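Local atomic coordinates of Alpha/beta fold hydrolase (Pseudomonas aeruginosa, PDB entry 6I8W), a protein that degrades membrane phospholipids as a membrane-bound phospholipase A and acts as a virulence factor, with an alpha/beta-hydrolase fold. Residues V112-A123 and H141-H150. Numbering follows the deposited sequence.
Sequences VGTQAERVANFA and HIAALYAARH
R149 NH1 grips helix 112-123 through two acceptors: G113 O at 2.8 Å, nearly in the guanidinium plane, and E117 OE2 at 2.9 Å, a salt bridge made through the anti lone pair. The other carboxylate oxygen, E117 OE1, offers its syn lone pair to H150 NE2 at 3.3 Å, in the imidazole plane and fairly straight (163°). A bend at chi2 (-43°) turns the E117 carboxylate toward both partners.

Alongside these polar contacts the packing is knobs-into-holes. A116 CB enters the hole formed by I142, L145, Y146 and R149, and I142 sits among V112, Q115, A116 and V119. At the start of helix 112-125, V112 CG2 lies over the H141 ring centre, a CH-pi contact 3.6 Å from the centroid; farther along, A120 CB lies over one face of the Y146 ring, displaced toward its rim, a second CH-pi contact; this ring reaches across with CG anti to the backbone N.

H141 NE2 hydrogen-bonds to I237 O and Y146 OH to Q153 OE1, which helps to hold the rings in place. The axes of segments 112-123 and 141-149 approach to 8.4 Å and cross at -66°; the contact joins helix 112-125 to helix 138-149, which begins within the probable nucleophile elbow. Two cationic or potentially cationic partners probably stabilise E117 as carboxylate.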
loop_
_atom_site.group_PDB
_atom_site.type_symbol
_atom_site.label_atom_id
_atom_site.label_comp_id
_atom_site.label_asym_id
_atom_site.label_seq_id
_atom_site.Cartn_x
_atom_site.Cartn_y
_atom_site.Cartn_z
ATOM N N VAL A 112 4.305 8.740 9.948
ATOM C CA VAL A 112 5.114 8.220 8.843
ATOM C C VAL A 112 6.609 8.229 9.183
ATOM O O VAL A 112 7.389 7.465 8.616
ATOM C CB VAL A 112 4.870 9.014 7.548
ATOM C CG1 VAL A 112 3.465 8.756 7.032
ATOM C CG2 VAL A 112 5.106 10.513 7.774
ATOM N N GLY A 113 7.006 9.107 10.099
ATOM C CA GLY A 113 8.388 9.155 10.546
ATOM C C GLY A 113 8.800 7.909 11.320
ATOM O O GLY A 113 9.821 7.287 11.028
ATOM N N THR A 114 7.990 7.537 12.305
ATOM C CA THR A 114 8.188 6.298 13.046
ATOM C C THR A 114 8.093 5.083 12.095
ATOM O O THR A 114 8.896 4.156 12.160
ATOM C CB THR A 114 7.150 6.174 14.182
ATOM O OG1 THR A 114 7.205 7.346 14.999
ATOM C CG2 THR A 114 7.405 4.944 15.037
ATOM N N GLN A 115 7.120 5.102 11.194
ATOM C CA GLN A 115 6.966 3.988 10.255
ATOM C C GLN A 115 8.195 3.849 9.337
ATOM O O GLN A 115 8.643 2.739 9.073
ATOM C CB GLN A 115 5.691 4.169 9.427
ATOM C CG GLN A 115 4.394 4.005 10.223
ATOM C CD GLN A 115 4.041 2.532 10.476
ATOM O OE1 GLN A 115 4.871 1.742 10.925
ATOM N NE2 GLN A 115 2.816 2.162 10.156
ATOM N N ALA A 116 8.767 4.965 8.888
ATOM C CA ALA A 116 9.951 4.902 8.023
ATOM C C ALA A 116 11.131 4.233 8.743
ATOM O O ALA A 116 11.902 3.499 8.133
ATOM C CB ALA A 116 10.344 6.294 7.533
ATOM N N GLU A 117 11.268 4.468 10.046
ATOM C CA GLU A 117 12.327 3.794 10.792
ATOM C C GLU A 117 12.056 2.288 10.945
ATOM O O GLU A 117 12.982 1.483 10.883
ATOM C CB GLU A 117 12.516 4.440 12.165
ATOM C CG GLU A 117 13.057 5.843 12.065
ATOM C CD GLU A 117 14.167 5.954 11.029
ATOM O OE1 GLU A 117 15.190 5.244 11.160
ATOM O OE2 GLU A 117 14.005 6.740 10.071
ATOM N N ARG A 118 10.797 1.909 11.138
ATOM C CA ARG A 118 10.445 0.491 11.195
ATOM C C ARG A 118 10.775 -0.212 9.864
ATOM O O ARG A 118 11.230 -1.358 9.855
ATOM C CB ARG A 118 8.952 0.314 11.538
ATOM C CG ARG A 118 8.543 0.852 12.944
ATOM C CD ARG A 118 7.120 0.404 13.327
ATOM N NE ARG A 118 6.737 0.876 14.659
ATOM C CZ ARG A 118 5.787 1.777 14.897
ATOM N NH1 ARG A 118 5.113 2.312 13.884
ATOM N NH2 ARG A 118 5.510 2.145 16.152
ATOM N N VAL A 119 10.534 0.467 8.745
ATOM C CA VAL A 119 10.794 -0.133 7.436
ATOM C C VAL A 119 12.300 -0.341 7.245
ATOM O O VAL A 119 12.734 -1.381 6.745
ATOM C CB VAL A 119 10.243 0.723 6.280
ATOM C CG1 VAL A 119 10.656 0.125 4.941
ATOM C CG2 VAL A 119 8.726 0.827 6.354
ATOM N N ALA A 120 13.096 0.636 7.665
ATOM C CA ALA A 120 14.549 0.492 7.606
ATOM C C ALA A 120 15.027 -0.653 8.504
ATOM O O ALA A 120 15.885 -1.439 8.110
ATOM C CB ALA A 120 15.228 1.783 7.997
ATOM N N ASN A 121 14.476 -0.744 9.710
ATOM C CA ASN A 121 14.798 -1.851 10.605
ATOM C C ASN A 121 14.358 -3.200 10.010
ATOM O O ASN A 121 15.022 -4.223 10.203
ATOM C CB ASN A 121 14.130 -1.655 11.976
ATOM C CG ASN A 121 14.708 -0.484 12.757
ATOM O OD1 ASN A 121 15.811 -0.025 12.481
ATOM N ND2 ASN A 121 13.950 0.009 13.737
ATOM N N PHE A 122 13.230 -3.195 9.310
ATOM C CA PHE A 122 12.742 -4.392 8.618
ATOM C C PHE A 122 13.703 -4.836 7.502
ATOM O O PHE A 122 13.994 -6.019 7.359
ATOM C CB PHE A 122 11.338 -4.146 8.042
ATOM C CG PHE A 122 10.884 -5.192 7.026
ATOM C CD1 PHE A 122 10.333 -6.404 7.435
ATOM C CD2 PHE A 122 10.981 -4.942 5.665
ATOM C CE1 PHE A 122 9.897 -7.354 6.490
ATOM C CE2 PHE A 122 10.557 -5.890 4.718
ATOM C CZ PHE A 122 10.021 -7.086 5.131
ATOM N N ALA A 123 14.187 -3.890 6.709
ATOM C CA ALA A 123 15.125 -4.238 5.648
ATOM C C ALA A 123 16.369 -4.907 6.251
ATOM O O ALA A 123 16.820 -5.940 5.756
ATOM C CB ALA A 123 15.509 -2.997 4.824
ATOM N N HIS A 141 4.780 8.392 1.230
ATOM C CA HIS A 141 5.195 9.392 2.215
ATOM C C HIS A 141 6.327 8.806 3.072
ATOM O O HIS A 141 7.370 9.432 3.277
ATOM C CB HIS A 141 3.997 9.814 3.079
ATOM C CG HIS A 141 4.231 11.052 3.894
ATOM N ND1 HIS A 141 3.228 11.666 4.617
ATOM C CD2 HIS A 141 5.345 11.795 4.092
ATOM C CE1 HIS A 141 3.717 12.735 5.227
ATOM N NE2 HIS A 141 5.000 12.832 4.929
ATOM N N ILE A 142 6.105 7.582 3.540
ATOM C CA ILE A 142 7.081 6.819 4.318
ATOM C C ILE A 142 8.367 6.511 3.522
ATOM O O ILE A 142 9.476 6.658 4.035
ATOM C CB ILE A 142 6.443 5.491 4.796
ATOM C CG1 ILE A 142 5.372 5.768 5.870
ATOM C CG2 ILE A 142 7.507 4.509 5.290
ATOM C CD1 ILE A 142 4.397 4.587 6.070
ATOM N N ALA A 143 8.212 6.071 2.275
ATOM C CA ALA A 143 9.367 5.752 1.428
ATOM C C ALA A 143 10.247 6.977 1.199
ATOM O O ALA A 143 11.471 6.884 1.187
ATOM C CB ALA A 143 8.918 5.199 0.088
ATOM N N ALA A 144 9.621 8.126 0.982
ATOM C CA ALA A 144 10.395 9.342 0.756
ATOM C C ALA A 144 11.249 9.672 1.983
ATOM O O ALA A 144 12.406 10.064 1.843
ATOM C CB ALA A 144 9.483 10.509 0.409
ATOM N N LEU A 145 10.699 9.487 3.183
ATOM C CA LEU A 145 11.462 9.793 4.400
ATOM C C LEU A 145 12.620 8.815 4.601
ATOM O O LEU A 145 13.700 9.205 5.034
ATOM C CB LEU A 145 10.561 9.797 5.637
ATOM C CG LEU A 145 9.588 10.971 5.709
ATOM C CD1 LEU A 145 8.661 10.806 6.911
ATOM C CD2 LEU A 145 10.337 12.308 5.756
ATOM N N TYR A 146 12.384 7.545 4.297
ATOM C CA TYR A 146 13.442 6.541 4.327
ATOM C C TYR A 146 14.593 6.990 3.414
ATOM O O TYR A 146 15.758 7.013 3.831
ATOM C CB TYR A 146 12.864 5.181 3.894
ATOM C CG TYR A 146 13.746 3.943 4.019
ATOM C CD1 TYR A 146 15.114 4.026 4.234
ATOM C CD2 TYR A 146 13.191 2.677 3.883
ATOM C CE1 TYR A 146 15.900 2.877 4.326
ATOM C CE2 TYR A 146 13.962 1.533 3.979
ATOM C CZ TYR A 146 15.314 1.636 4.192
ATOM O OH TYR A 146 16.067 0.484 4.280
ATOM N N ALA A 147 14.261 7.357 2.177
ATOM C CA ALA A 147 15.265 7.790 1.202
ATOM C C ALA A 147 16.013 9.047 1.650
ATOM O O ALA A 147 17.198 9.205 1.352
ATOM C CB ALA A 147 14.616 8.024 -0.174
ATOM N N ALA A 148 15.323 9.945 2.351
ATOM C CA ALA A 148 15.948 11.190 2.798
ATOM C C ALA A 148 16.841 10.934 4.000
ATOM O O ALA A 148 17.856 11.599 4.186
ATOM C CB ALA A 148 14.891 12.235 3.134
ATOM N N ARG A 149 16.453 9.960 4.818
ATOM C CA ARG A 149 17.165 9.665 6.062
ATOM C C ARG A 149 18.307 8.669 5.896
ATOM O O ARG A 149 19.284 8.714 6.630
ATOM C CB ARG A 149 16.190 9.137 7.110
ATOM C CG ARG A 149 15.214 10.173 7.615
ATOM C CD ARG A 149 14.130 9.507 8.433
ATOM N NE ARG A 149 13.217 10.471 9.036
ATOM C CZ ARG A 149 12.186 10.126 9.796
ATOM N NH1 ARG A 149 11.940 8.839 10.025
ATOM N NH2 ARG A 149 11.400 11.057 10.318
ATOM N N HIS A 150 18.193 7.776 4.923
ATOM C CA HIS A 150 19.202 6.738 4.745
ATOM C C HIS A 150 19.655 6.661 3.305
ATOM O O HIS A 150 19.436 5.647 2.653
ATOM C CB HIS A 150 18.659 5.372 5.187
ATOM C CG HIS A 150 18.207 5.329 6.613
ATOM N ND1 HIS A 150 19.088 5.267 7.672
ATOM C CD2 HIS A 150 16.968 5.346 7.158
ATOM C CE1 HIS A 150 18.411 5.241 8.806
ATOM N NE2 HIS A 150 17.124 5.291 8.522
#